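Local coordinates for YceI-like domain protein (PDB 5IXH) that binds a long polyprenyl diphosphate inside a lipocalin-like beta barrel and probably captures antibiotics outside the bacterial cell, at residues Asp3-Val14 with Glu151-Thr161; Tyr76-Ala85 with Val96-Gly104. All blocks are in the same frame, centred on the assembly; numbering follows the deposited sequence.

Contact 1 of 2, residues Asp3-Val14 with Glu151-Thr161; sequences DVDLAKSKVSAV and EVQIKFHLVAT. With OTP ((2E,6E,10E,14E,18E,22E,26E)-3,7,11,15,19,23,27,31-octamethyldotriaconta-2,6,10,14,18,22,26,30-octaenyl trihydrogen diphosphate), chain C.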
loop_
_atom_site.group_PDB
_atom_site.type_symbol
_atom_site.label_atom_id
_atom_site.label_comp_id
_atom_site.label_asym_id
_atom_site.label_seq_id
_atom_site.Cartn_x
_atom_site.Cartn_y
_atom_site.Cartn_z
ATOM N N ASP A 3 1.668 -13.475 -12.913
ATOM C CA ASP A 3 1.764 -12.384 -11.943
ATOM C C ASP A 3 3.195 -12.244 -11.340
ATOM O O ASP A 3 4.193 -12.465 -12.033
ATOM C CB ASP A 3 0.639 -12.489 -10.880
ATOM C CG ASP A 3 0.798 -13.682 -9.947
ATOM O OD1 ASP A 3 1.346 -14.721 -10.373
ATOM O OD2 ASP A 3 0.359 -13.573 -8.781
ATOM N N VAL A 4 3.270 -11.963 -10.041
ATOM C CA VAL A 4 4.236 -11.043 -9.450
ATOM C C VAL A 4 5.511 -11.702 -8.842
ATOM O O VAL A 4 5.733 -12.896 -9.042
ATOM C CB VAL A 4 3.415 -10.276 -8.409
ATOM C CG1 VAL A 4 4.171 -9.186 -7.640
ATOM C CG2 VAL A 4 2.213 -9.595 -9.098
ATOM N N ASP A 5 6.358 -10.919 -8.149
ATOM C CA ASP A 5 7.520 -11.454 -7.407
ATOM C C ASP A 5 7.825 -10.647 -6.126
ATOM O O ASP A 5 8.343 -9.531 -6.203
ATOM C CB ASP A 5 8.755 -11.497 -8.341
ATOM C CG ASP A 5 9.917 -12.346 -7.778
ATOM O OD1 ASP A 5 10.308 -12.117 -6.626
ATOM O OD2 ASP A 5 10.426 -13.210 -8.519
ATOM N N LEU A 6 7.518 -11.201 -4.943
ATOM C CA LEU A 6 7.750 -10.472 -3.700
ATOM C C LEU A 6 9.155 -10.042 -3.496
ATOM O O LEU A 6 9.403 -8.940 -3.028
ATOM C CB LEU A 6 7.326 -11.304 -2.468
ATOM C CG LEU A 6 7.781 -10.860 -1.044
ATOM C CD1 LEU A 6 7.258 -9.478 -0.680
ATOM C CD2 LEU A 6 7.330 -11.858 0.013
ATOM N N ALA A 7 10.093 -10.932 -3.785
ATOM C CA ALA A 7 11.459 -10.610 -3.506
ATOM C C ALA A 7 11.886 -9.423 -4.345
ATOM O O ALA A 7 12.696 -8.607 -3.893
ATOM C CB ALA A 7 12.336 -11.818 -3.746
ATOM N N LYS A 8 11.343 -9.302 -5.566
ATOM C CA LYS A 8 11.684 -8.205 -6.465
ATOM C C LYS A 8 10.826 -6.967 -6.213
ATOM O O LYS A 8 11.148 -5.883 -6.673
ATOM C CB LYS A 8 11.532 -8.653 -7.922
ATOM C CG LYS A 8 12.591 -9.650 -8.352
ATOM C CD LYS A 8 12.360 -10.138 -9.773
ATOM C CE LYS A 8 13.508 -11.047 -10.209
ATOM N NZ LYS A 8 13.315 -11.543 -11.598
ATOM N N SER A 9 9.753 -7.152 -5.441
ATOM C CA SER A 9 8.726 -6.129 -5.244
ATOM C C SER A 9 8.853 -5.523 -3.853
ATOM O O SER A 9 9.496 -6.096 -2.950
ATOM C CB SER A 9 7.351 -6.758 -5.413
ATOM O OG SER A 9 7.176 -7.216 -6.747
ATOM N N LYS A 10 8.230 -4.369 -3.675
ATOM C CA LYS A 10 8.298 -3.670 -2.406
ATOM C C LYS A 10 7.032 -2.892 -2.185
ATOM O O LYS A 10 6.501 -2.260 -3.103
ATOM C CB LYS A 10 9.480 -2.695 -2.407
ATOM C CG LYS A 10 9.825 -2.121 -1.033
ATOM C CD LYS A 10 10.587 -0.806 -1.150
ATOM C CE LYS A 10 11.282 -0.444 0.154
ATOM N NZ LYS A 10 11.799 0.956 0.147
ATOM N N VAL A 11 6.528 -2.948 -0.960
ATOM C CA VAL A 11 5.439 -2.092 -0.530
ATOM C C VAL A 11 5.881 -1.468 0.785
ATOM O O VAL A 11 6.269 -2.176 1.713
ATOM C CB VAL A 11 4.146 -2.871 -0.309
ATOM C CG1 VAL A 11 3.019 -1.929 0.149
ATOM C CG2 VAL A 11 3.723 -3.570 -1.594
ATOM N N SER A 12 5.824 -0.144 0.843
ATOM C CA SER A 12 6.278 0.590 2.013
ATOM C C SER A 12 5.309 1.702 2.358
ATOM O O SER A 12 4.416 2.031 1.575
ATOM C CB SER A 12 7.687 1.150 1.802
ATOM O OG SER A 12 7.720 2.146 0.811
ATOM N N ALA A 13 5.471 2.246 3.557
ATOM C CA ALA A 13 4.662 3.358 4.022
ATOM C C ALA A 13 5.585 4.378 4.670
ATOM O O ALA A 13 6.456 4.028 5.467
ATOM C CB ALA A 13 3.614 2.905 4.988
ATOM N N VAL A 14 5.420 5.628 4.241
ATOM C CA VAL A 14 6.226 6.725 4.745
ATOM C C VAL A 14 5.344 7.632 5.580
ATOM O O VAL A 14 4.336 8.151 5.078
ATOM C CB VAL A 14 6.821 7.548 3.606
ATOM C CG1 VAL A 14 7.700 8.631 4.169
ATOM C CG2 VAL A 14 7.609 6.654 2.652
ATOM N N GLU A 151 -1.198 12.213 7.354
ATOM C CA GLU A 151 -0.900 11.720 6.019
ATOM C C GLU A 151 0.210 10.676 6.012
ATOM O O GLU A 151 1.272 10.886 6.588
ATOM C CB GLU A 151 -0.518 12.852 5.064
ATOM C CG GLU A 151 -0.330 12.307 3.646
ATOM C CD GLU A 151 -0.248 13.376 2.583
ATOM O OE1 GLU A 151 0.842 13.541 1.998
ATOM O OE2 GLU A 151 -1.281 14.025 2.311
ATOM N N VAL A 152 -0.058 9.548 5.361
ATOM C CA VAL A 152 0.927 8.484 5.146
ATOM C C VAL A 152 0.963 8.188 3.657
ATOM O O VAL A 152 -0.090 8.061 3.020
ATOM C CB VAL A 152 0.540 7.202 5.915
ATOM C CG1 VAL A 152 1.478 6.028 5.577
ATOM C CG2 VAL A 152 0.542 7.464 7.401
ATOM N N GLN A 153 2.158 8.060 3.094
ATOM C CA GLN A 153 2.306 7.727 1.691
ATOM C C GLN A 153 2.618 6.243 1.542
ATOM O O GLN A 153 3.624 5.748 2.060
ATOM C CB GLN A 153 3.417 8.553 1.048
ATOM C CG GLN A 153 3.140 10.035 1.029
ATOM C CD GLN A 153 4.270 10.821 0.409
ATOM O OE1 GLN A 153 5.351 10.284 0.159
ATOM N NE2 GLN A 153 4.030 12.103 0.151
ATOM N N ILE A 154 1.753 5.534 0.835
ATOM C CA ILE A 154 1.961 4.118 0.549
ATOM C C ILE A 154 2.654 4.014 -0.808
ATOM O O ILE A 154 2.098 4.410 -1.823
ATOM C CB ILE A 154 0.622 3.350 0.484
ATOM C CG1 ILE A 154 -0.141 3.474 1.813
ATOM C CG2 ILE A 154 0.896 1.871 0.118
ATOM C CD1 ILE A 154 -1.542 2.918 1.783
ATOM N N LYS A 155 3.871 3.509 -0.825
ATOM C CA LYS A 155 4.647 3.406 -2.054
ATOM C C LYS A 155 4.764 1.956 -2.453
ATOM O O LYS A 155 4.969 1.089 -1.621
ATOM C CB LYS A 155 6.042 3.998 -1.843
ATOM C CG LYS A 155 6.050 5.402 -1.277
ATOM C CD LYS A 155 7.333 6.155 -1.624
ATOM C CE LYS A 155 8.592 5.339 -1.336
ATOM N NZ LYS A 155 8.711 4.957 0.096
ATOM N N PHE A 156 4.636 1.684 -3.741
ATOM C CA PHE A 156 4.794 0.326 -4.206
ATOM C C PHE A 156 5.567 0.264 -5.509
ATOM O O PHE A 156 5.502 1.155 -6.360
ATOM C CB PHE A 156 3.430 -0.341 -4.365
ATOM C CG PHE A 156 2.477 0.445 -5.212
ATOM C CD1 PHE A 156 2.431 0.271 -6.582
ATOM C CD2 PHE A 156 1.649 1.392 -4.632
ATOM C CE1 PHE A 156 1.543 1.001 -7.349
ATOM C CE2 PHE A 156 0.771 2.128 -5.390
ATOM C CZ PHE A 156 0.727 1.940 -6.753
ATOM N N HIS A 157 6.292 -0.842 -5.628
ATOM C CA HIS A 157 7.056 -1.211 -6.804
ATOM C C HIS A 157 6.764 -2.690 -6.999
ATOM O O HIS A 157 7.316 -3.515 -6.270
ATOM C CB HIS A 157 8.547 -0.977 -6.560
ATOM C CG HIS A 157 9.434 -1.451 -7.672
ATOM N ND1 HIS A 157 9.637 -0.720 -8.821
ATOM C CD2 HIS A 157 10.221 -2.550 -7.783
ATOM C CE1 HIS A 157 10.479 -1.365 -9.611
ATOM N NE2 HIS A 157 10.850 -2.479 -9.005
ATOM N N LEU A 158 5.876 -3.037 -7.928
ATOM C CA LEU A 158 5.496 -4.423 -8.168
ATOM C C LEU A 158 6.124 -4.896 -9.456
ATOM O O LEU A 158 5.976 -4.241 -10.497
ATOM C CB LEU A 158 3.979 -4.574 -8.285
ATOM C CG LEU A 158 3.085 -4.346 -7.076
ATOM C CD1 LEU A 158 3.156 -2.925 -6.605
ATOM C CD2 LEU A 158 1.662 -4.698 -7.461
ATOM N N VAL A 159 6.817 -6.023 -9.400
ATOM C CA VAL A 159 7.466 -6.616 -10.556
ATOM C C VAL A 159 6.767 -7.922 -10.857
ATOM O O VAL A 159 6.678 -8.793 -9.983
ATOM C CB VAL A 159 8.952 -6.889 -10.275
ATOM C CG1 VAL A 159 9.623 -7.522 -11.494
ATOM C CG2 VAL A 159 9.667 -5.617 -9.877
ATOM N N ALA A 160 6.242 -8.048 -12.068
ATOM C CA ALA A 160 5.567 -9.261 -12.508
ATOM C C ALA A 160 6.331 -9.971 -13.588
ATOM O O ALA A 160 6.765 -9.355 -14.568
ATOM C CB ALA A 160 4.147 -8.968 -12.941
ATOM N N THR A 161 6.448 -11.287 -13.394
ATOM C CA THR A 161 7.419 -12.152 -14.069
ATOM C C THR A 161 8.794 -11.494 -14.146
ATOM O O THR A 161 9.682 -11.804 -13.351
ATOM C CB THR A 161 6.944 -12.592 -15.463
ATOM O OG1 THR A 161 5.855 -13.511 -15.323
ATOM C CG2 THR A 161 8.064 -13.279 -16.235
HETATM O O7 OTP C . 10.394 11.344 19.294
HETATM P P2 OTP C . 9.002 10.793 19.064
HETATM O O5 OTP C . 8.308 10.590 20.392
HETATM O O6 OTP C . 8.202 11.760 18.217
HETATM O O4 OTP C . 9.096 9.403 18.304
HETATM P P1 OTP C . 7.896 8.372 18.157
HETATM O O2 OTP C . 7.826 7.487 19.381
HETATM O O3 OTP C . 6.588 9.114 17.985
HETATM O O1 OTP C . 8.195 7.475 16.881
HETATM C C40 OTP C . 7.255 7.326 15.829
HETATM C C39 OTP C . 7.803 6.144 15.034
HETATM C C37 OTP C . 7.245 5.672 13.882
HETATM C C38 OTP C . 7.957 4.475 13.252
HETATM C C36 OTP C . 5.975 6.264 13.229
HETATM C C35 OTP C . 5.016 5.105 12.890
HETATM C C34 OTP C . 4.149 5.411 11.654
HETATM C C32 OTP C . 3.529 4.371 11.000
HETATM C C33 OTP C . 3.691 2.923 11.479
HETATM C C31 OTP C . 2.654 4.656 9.767
HETATM C C30 OTP C . 1.295 3.942 9.924
HETATM C C29 OTP C . 1.102 3.151 8.625
HETATM C C27 OTP C . -0.018 3.277 7.842
HETATM C C28 OTP C . -1.206 4.187 8.160
HETATM C C26 OTP C . -0.031 2.435 6.565
HETATM C C25 OTP C . -1.392 1.758 6.355
HETATM C C24 OTP C . -1.102 1.049 5.026
HETATM C C22 OTP C . -1.167 -0.310 4.897
HETATM C C23 OTP C . -1.565 -1.251 6.038
HETATM C C21 OTP C . -0.838 -0.874 3.516
HETATM C C20 OTP C . -2.190 -1.062 2.827
HETATM C C19 OTP C . -1.886 -1.097 1.325
HETATM C C17 OTP C . -2.400 -2.079 0.506
HETATM C C18 OTP C . -3.305 -3.173 1.076
HETATM C C16 OTP C . -2.103 -2.107 -1.003
HETATM C C15 OTP C . -1.069 -1.048 -1.428
HETATM C C14 OTP C . -1.136 -0.915 -2.958
HETATM C C12 OTP C . -2.085 -0.107 -3.544
HETATM C C13 OTP C . -3.097 0.715 -2.738
HETATM C C11 OTP C . -2.158 0.025 -5.073
HETATM C C10 OTP C . -1.600 -1.209 -5.792
HETATM C C9 OTP C . -2.050 -1.032 -7.251
HETATM C C7 OTP C . -1.972 -2.059 -8.155
HETATM C C8 OTP C . -1.428 -3.429 -7.744
HETATM C C6 OTP C . -2.459 -1.781 -9.590
HETATM C C5 OTP C . -1.465 -2.335 -10.614
HETATM C C4 OTP C . -1.731 -1.527 -11.898
HETATM C C2 OTP C . -2.370 -2.018 -13.013
HETATM C C3 OTP C . -2.543 -1.064 -14.194
HETATM C C1 OTP C . -2.899 -3.451 -13.120
HETATM O O HOH W 1 10.989 -13.458 -11.218
#
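Lys10 to Val14 pair antiparallel with Gln153 to His157, joining the first and last strands of the lipocalin-like barrel of the YceI family. The backbone ladder has three hydrogen-bonded pairs, Lys10 with His157, Ser12 with Lys155 and Val14 with Gln153, each closed by two N-H...O bonds; Ser12 N to Lys155 O, 2.9 Å, is nearly straight at 169°.

Beyond Lys10 a side chain takes over from the ladder: Ser9 OG accepts from Val159 N at 2.9 Å and 173°, and gives its own proton to Asp5 O at 2.6 Å, so one hydroxyl ties the N-terminal turn to the final strand. Placing OG anti to its carbonyl carbon (chi1 -65°) brings it there. Near the chain termini Thr161 N donates a hydrogen bond to Asp3 O, and a water joins Asp5 OD2, Lys8 NZ and Thr161 O.

On the outer face, Lys155 bends back at chi3 and chi4 so that NZ lies 3.1 Å from Ser12 OG and beside Val14 CG2. Both polar ends turn to Glu23 of the neighbouring strand, Lys155 by a salt bridge and Ser12 by a hydrogen bond, while His157 ND1 binds Asp125.

Val11, Ala13, Val152, Ile154, Phe156 and Leu158 form the apolar inner face. Ala13 CB meets Val152 CG1, and Ile154 CD1 reaches the polyprenyl chain. The Phe156 ring lies flat against that chain, with OTP C10 4.0 Å above its centre, and Leu158 CD2 approaches OTP C8 to 3.4 Å.

Contact 2 of 2, residues Tyr76-Ala85 with Val96-Gly104; sequences YPQATFVSSA and VTGKLTIKG. With OTP ((2E,6E,10E,14E,18E,22E,26E)-3,7,11,15,19,23,27,31-octamethyldotriaconta-2,6,10,14,18,22,26,30-octaenyl trihydrogen diphosphate), chain C.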
loop_
_atom_site.group_PDB
_atom_site.type_symbol
_atom_site.label_atom_id
_atom_site.label_comp_id
_atom_site.label_asym_id
_atom_site.label_seq_id
_atom_site.Cartn_x
_atom_site.Cartn_y
_atom_site.Cartn_z
ATOM N N TYR A 76 -6.875 -7.810 12.981
ATOM C CA TYR A 76 -6.949 -7.552 11.555
ATOM C C TYR A 76 -5.607 -7.909 10.921
ATOM O O TYR A 76 -4.749 -7.039 10.687
ATOM C CB TYR A 76 -7.262 -6.085 11.312
ATOM C CG TYR A 76 -8.593 -5.649 11.868
ATOM C CD1 TYR A 76 -9.783 -6.020 11.244
ATOM C CD2 TYR A 76 -8.682 -4.884 13.020
ATOM C CE1 TYR A 76 -10.992 -5.637 11.705
ATOM C CE2 TYR A 76 -9.947 -4.475 13.490
ATOM C CZ TYR A 76 -11.084 -4.879 12.824
ATOM O OH TYR A 76 -12.336 -4.497 13.289
ATOM N N PRO A 77 -5.370 -9.192 10.629
ATOM C CA PRO A 77 -4.025 -9.563 10.182
ATOM C C PRO A 77 -3.664 -9.110 8.771
ATOM O O PRO A 77 -2.476 -9.126 8.441
ATOM C CB PRO A 77 -4.011 -11.089 10.273
ATOM C CG PRO A 77 -5.457 -11.484 10.303
ATOM C CD PRO A 77 -6.211 -10.360 10.927
ATOM N N GLN A 78 -4.643 -8.785 7.958
ATOM C CA GLN A 78 -4.362 -8.384 6.589
ATOM C C GLN A 78 -4.926 -7.027 6.274
ATOM O O GLN A 78 -5.877 -6.552 6.912
ATOM C CB GLN A 78 -4.900 -9.430 5.590
ATOM C CG GLN A 78 -4.276 -10.802 5.704
ATOM C CD GLN A 78 -4.861 -11.799 4.733
ATOM O OE1 GLN A 78 -5.990 -11.667 4.299
ATOM N NE2 GLN A 78 -4.050 -12.747 4.311
ATOM N N ALA A 79 -4.337 -6.392 5.265
ATOM C CA ALA A 79 -4.887 -5.227 4.567
ATOM C C ALA A 79 -4.958 -5.618 3.104
ATOM O O ALA A 79 -4.123 -6.387 2.623
ATOM C CB ALA A 79 -3.987 -4.030 4.766
ATOM N N THR A 80 -5.954 -5.119 2.392
ATOM C CA THR A 80 -6.186 -5.535 1.010
ATOM C C THR A 80 -6.512 -4.359 0.098
ATOM O O THR A 80 -7.085 -3.374 0.509
ATOM C CB THR A 80 -7.348 -6.550 0.911
ATOM O OG1 THR A 80 -8.526 -6.010 1.520
ATOM C CG2 THR A 80 -7.000 -7.846 1.626
ATOM N N PHE A 81 -6.134 -4.520 -1.158
ATOM C CA PHE A 81 -6.582 -3.672 -2.243
ATOM C C PHE A 81 -7.101 -4.557 -3.353
ATOM O O PHE A 81 -6.423 -5.508 -3.747
ATOM C CB PHE A 81 -5.467 -2.770 -2.779
ATOM C CG PHE A 81 -5.909 -1.951 -3.964
ATOM C CD1 PHE A 81 -6.700 -0.814 -3.804
ATOM C CD2 PHE A 81 -5.590 -2.354 -5.255
ATOM C CE1 PHE A 81 -7.139 -0.091 -4.909
ATOM C CE2 PHE A 81 -6.024 -1.623 -6.352
ATOM C CZ PHE A 81 -6.802 -0.507 -6.182
ATOM N N VAL A 82 -8.285 -4.261 -3.878
ATOM C CA VAL A 82 -8.844 -4.991 -5.013
ATOM C C VAL A 82 -9.343 -3.950 -6.020
ATOM O O VAL A 82 -10.219 -3.144 -5.704
ATOM C CB VAL A 82 -10.019 -5.924 -4.564
ATOM C CG1 VAL A 82 -10.652 -6.626 -5.757
ATOM C CG2 VAL A 82 -9.569 -6.939 -3.506
ATOM N N SER A 83 -8.795 -3.972 -7.225
ATOM C CA SER A 83 -9.196 -3.008 -8.238
ATOM C C SER A 83 -10.595 -3.269 -8.736
ATOM O O SER A 83 -11.069 -4.403 -8.749
ATOM C CB SER A 83 -8.254 -3.022 -9.424
ATOM O OG SER A 83 -8.349 -4.237 -10.161
ATOM N N SER A 84 -11.244 -2.193 -9.153
ATOM C CA SER A 84 -12.506 -2.292 -9.896
ATOM C C SER A 84 -12.466 -1.623 -11.272
ATOM O O SER A 84 -13.308 -1.917 -12.107
ATOM C CB SER A 84 -13.654 -1.696 -9.080
ATOM O OG SER A 84 -13.438 -0.301 -8.865
ATOM N N ALA A 85 -11.531 -0.707 -11.507
ATOM C CA ALA A 85 -11.461 0.014 -12.771
ATOM C C ALA A 85 -10.049 0.511 -13.014
ATOM O O ALA A 85 -9.306 0.829 -12.074
ATOM C CB ALA A 85 -12.444 1.210 -12.787
ATOM N N VAL A 96 -5.784 3.713 -11.236
ATOM C CA VAL A 96 -6.335 2.432 -10.840
ATOM C C VAL A 96 -7.204 2.686 -9.628
ATOM O O VAL A 96 -6.723 3.175 -8.576
ATOM C CB VAL A 96 -5.228 1.418 -10.524
ATOM C CG1 VAL A 96 -5.827 0.100 -10.115
ATOM C CG2 VAL A 96 -4.332 1.212 -11.750
ATOM N N THR A 97 -8.470 2.336 -9.745
ATOM C CA THR A 97 -9.433 2.553 -8.676
ATOM C C THR A 97 -9.814 1.216 -8.097
ATOM O O THR A 97 -9.949 0.222 -8.823
ATOM C CB THR A 97 -10.650 3.337 -9.207
ATOM O OG1 THR A 97 -10.180 4.643 -9.600
ATOM C CG2 THR A 97 -11.720 3.515 -8.185
ATOM N N GLY A 98 -10.056 1.216 -6.797
ATOM C CA GLY A 98 -10.528 0.005 -6.136
ATOM C C GLY A 98 -10.769 0.208 -4.668
ATOM O O GLY A 98 -10.749 1.326 -4.151
ATOM N N LYS A 99 -11.008 -0.904 -3.977
ATOM C CA LYS A 99 -11.326 -0.900 -2.557
ATOM C C LYS A 99 -10.106 -1.212 -1.726
ATOM O O LYS A 99 -9.505 -2.286 -1.907
ATOM C CB LYS A 99 -12.409 -1.928 -2.279
ATOM C CG LYS A 99 -12.952 -1.798 -0.882
ATOM C CD LYS A 99 -13.933 -2.903 -0.509
ATOM C CE LYS A 99 -15.184 -2.829 -1.318
ATOM N NZ LYS A 99 -16.205 -3.733 -0.704
ATOM N N LEU A 100 -9.742 -0.298 -0.850
ATOM C CA LEU A 100 -8.641 -0.450 0.112
ATOM C C LEU A 100 -9.261 -0.692 1.469
ATOM O O LEU A 100 -10.051 0.119 1.927
ATOM C CB LEU A 100 -7.798 0.821 0.128
ATOM C CG LEU A 100 -6.616 0.871 1.117
ATOM C CD1 LEU A 100 -5.611 -0.221 0.809
ATOM C CD2 LEU A 100 -5.964 2.218 1.103
ATOM N N THR A 101 -8.924 -1.834 2.080
ATOM C CA THR A 101 -9.417 -2.183 3.419
ATOM C C THR A 101 -8.219 -2.326 4.343
ATOM O O THR A 101 -7.321 -3.152 4.089
ATOM C CB THR A 101 -10.197 -3.481 3.399
ATOM O OG1 THR A 101 -11.228 -3.388 2.405
ATOM C CG2 THR A 101 -10.837 -3.755 4.752
ATOM N N ILE A 102 -8.209 -1.517 5.400
ATOM C CA ILE A 102 -7.150 -1.520 6.412
ATOM C C ILE A 102 -7.865 -1.491 7.759
ATOM O O ILE A 102 -8.760 -0.689 7.987
ATOM C CB ILE A 102 -6.226 -0.267 6.312
ATOM C CG1 ILE A 102 -5.541 -0.186 4.953
ATOM C CG2 ILE A 102 -5.175 -0.284 7.433
ATOM C CD1 ILE A 102 -4.947 1.157 4.647
ATOM N N LYS A 103 -7.458 -2.387 8.667
ATOM C CA LYS A 103 -8.026 -2.479 9.995
ATOM C C LYS A 103 -9.560 -2.615 9.898
ATOM O O LYS A 103 -10.335 -2.051 10.659
ATOM C CB LYS A 103 -7.569 -1.276 10.843
ATOM C CG LYS A 103 -7.625 -1.453 12.325
ATOM C CD LYS A 103 -6.992 -0.273 13.076
ATOM C CE LYS A 103 -7.158 -0.386 14.588
ATOM N NZ LYS A 103 -6.516 0.706 15.343
ATOM N N GLY A 104 -9.967 -3.399 8.911
ATOM C CA GLY A 104 -11.372 -3.657 8.694
ATOM C C GLY A 104 -12.217 -2.516 8.153
ATOM O O GLY A 104 -13.432 -2.628 8.038
HETATM O O7 OTP C . 10.394 11.344 19.294
HETATM P P2 OTP C . 9.002 10.793 19.064
HETATM O O5 OTP C . 8.308 10.590 20.392
HETATM O O6 OTP C . 8.202 11.760 18.217
HETATM O O4 OTP C . 9.096 9.403 18.304
HETATM P P1 OTP C . 7.896 8.372 18.157
HETATM O O2 OTP C . 7.826 7.487 19.381
HETATM O O3 OTP C . 6.588 9.114 17.985
HETATM O O1 OTP C . 8.195 7.475 16.881
HETATM C C40 OTP C . 7.255 7.326 15.829
HETATM C C39 OTP C . 7.803 6.144 15.034
HETATM C C37 OTP C . 7.245 5.672 13.882
HETATM C C38 OTP C . 7.957 4.475 13.252
HETATM C C36 OTP C . 5.975 6.264 13.229
HETATM C C35 OTP C . 5.016 5.105 12.890
HETATM C C34 OTP C . 4.149 5.411 11.654
HETATM C C32 OTP C . 3.529 4.371 11.000
HETATM C C33 OTP C . 3.691 2.923 11.479
HETATM C C31 OTP C . 2.654 4.656 9.767
HETATM C C30 OTP C . 1.295 3.942 9.924
HETATM C C29 OTP C . 1.102 3.151 8.625
HETATM C C27 OTP C . -0.018 3.277 7.842
HETATM C C28 OTP C . -1.206 4.187 8.160
HETATM C C26 OTP C . -0.031 2.435 6.565
HETATM C C25 OTP C . -1.392 1.758 6.355
HETATM C C24 OTP C . -1.102 1.049 5.026
HETATM C C22 OTP C . -1.167 -0.310 4.897
HETATM C C23 OTP C . -1.565 -1.251 6.038
HETATM C C21 OTP C . -0.838 -0.874 3.516
HETATM C C20 OTP C . -2.190 -1.062 2.827
HETATM C C19 OTP C . -1.886 -1.097 1.325
HETATM C C17 OTP C . -2.400 -2.079 0.506
HETATM C C18 OTP C . -3.305 -3.173 1.076
HETATM C C16 OTP C . -2.103 -2.107 -1.003
HETATM C C15 OTP C . -1.069 -1.048 -1.428
HETATM C C14 OTP C . -1.136 -0.915 -2.958
HETATM C C12 OTP C . -2.085 -0.107 -3.544
HETATM C C13 OTP C . -3.097 0.715 -2.738
HETATM C C11 OTP C . -2.158 0.025 -5.073
HETATM C C10 OTP C . -1.600 -1.209 -5.792
HETATM C C9 OTP C . -2.050 -1.032 -7.251
HETATM C C7 OTP C . -1.972 -2.059 -8.155
HETATM C C8 OTP C . -1.428 -3.429 -7.744
HETATM C C6 OTP C . -2.459 -1.781 -9.590
HETATM C C5 OTP C . -1.465 -2.335 -10.614
HETATM C C4 OTP C . -1.731 -1.527 -11.898
HETATM C C2 OTP C . -2.370 -2.018 -13.013
HETATM C C3 OTP C . -2.543 -1.064 -14.194
HETATM C C1 OTP C . -2.899 -3.451 -13.120
HETATM O O HOH W 2 -5.270 -4.043 8.082
HETATM O O HOH W 3 -8.403 -5.098 7.078
HETATM O O HOH W 4 -10.133 -4.320 -0.029
#
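Thr80 and Thr101 bond each other's backbones twice, as do Val82 and Lys99, in the antiparallel hairpin of strands 78-90 and 93-102. A classic beta bulge follows: Thr97 O accepts from both Ser84 N (2.8 Å) and Ala85 N (3.3 Å), while Thr97 N returns a bond to Ala85 O.

On the outer face the Thr80 and Thr101 side chains run alongside each other in the same direction, and one water links both OG1 atoms to Lys99 O. At the hairpin's open end, two waters bridge Gln78 O to Lys103 N and Gly104 N. There the Tyr76 ring lies over the Lys103-Gly104 peptide, with Lys103 C 3.6 Å above its centre.

Inside the barrel, Phe81 swings its CG anti to the backbone N (chi1 176°), which brings the ring obliquely over the Gly98 backbone, Phe81 CE1 3.6 Å from Gly98 CA. The strands run so close here, with Gly98 CA 3.9 Å from Ser83 CA, that there is hardly space for a side chain. Val96 CG1 meets the edge of the ring, 4.1 Å from Phe81 CZ, and OTP C11 lies over one face. Leu100 CD1 packs 3.7 Å from OTP C17. The contact thus separates a hydroxyl-rich, watered exterior from a hydrocarbon wall suited to a polyprenyl chain.

Overall arrangement
Contact 1 and contact 2 are parts of one curled antiparallel sheet, with centres 14 Å apart and nearest atoms about 5 Å apart, without touching. Contact 2 joins consecutive strands, 78-90 and 93-102, and falls, in sequence, between the two segments of contact 1, which pairs strand 10-15 with strand 151-160. Strands 22-34 and 44-50 connect them around one part of the wall, strands 105-118 and 121-131 around another. Both contacts touch the same polyprenyl chain, so a local hairpin and the meeting of the chain's two ends together line a single elongated pocket, consistent with a lipocalin-like protein that holds hydrophobic molecules.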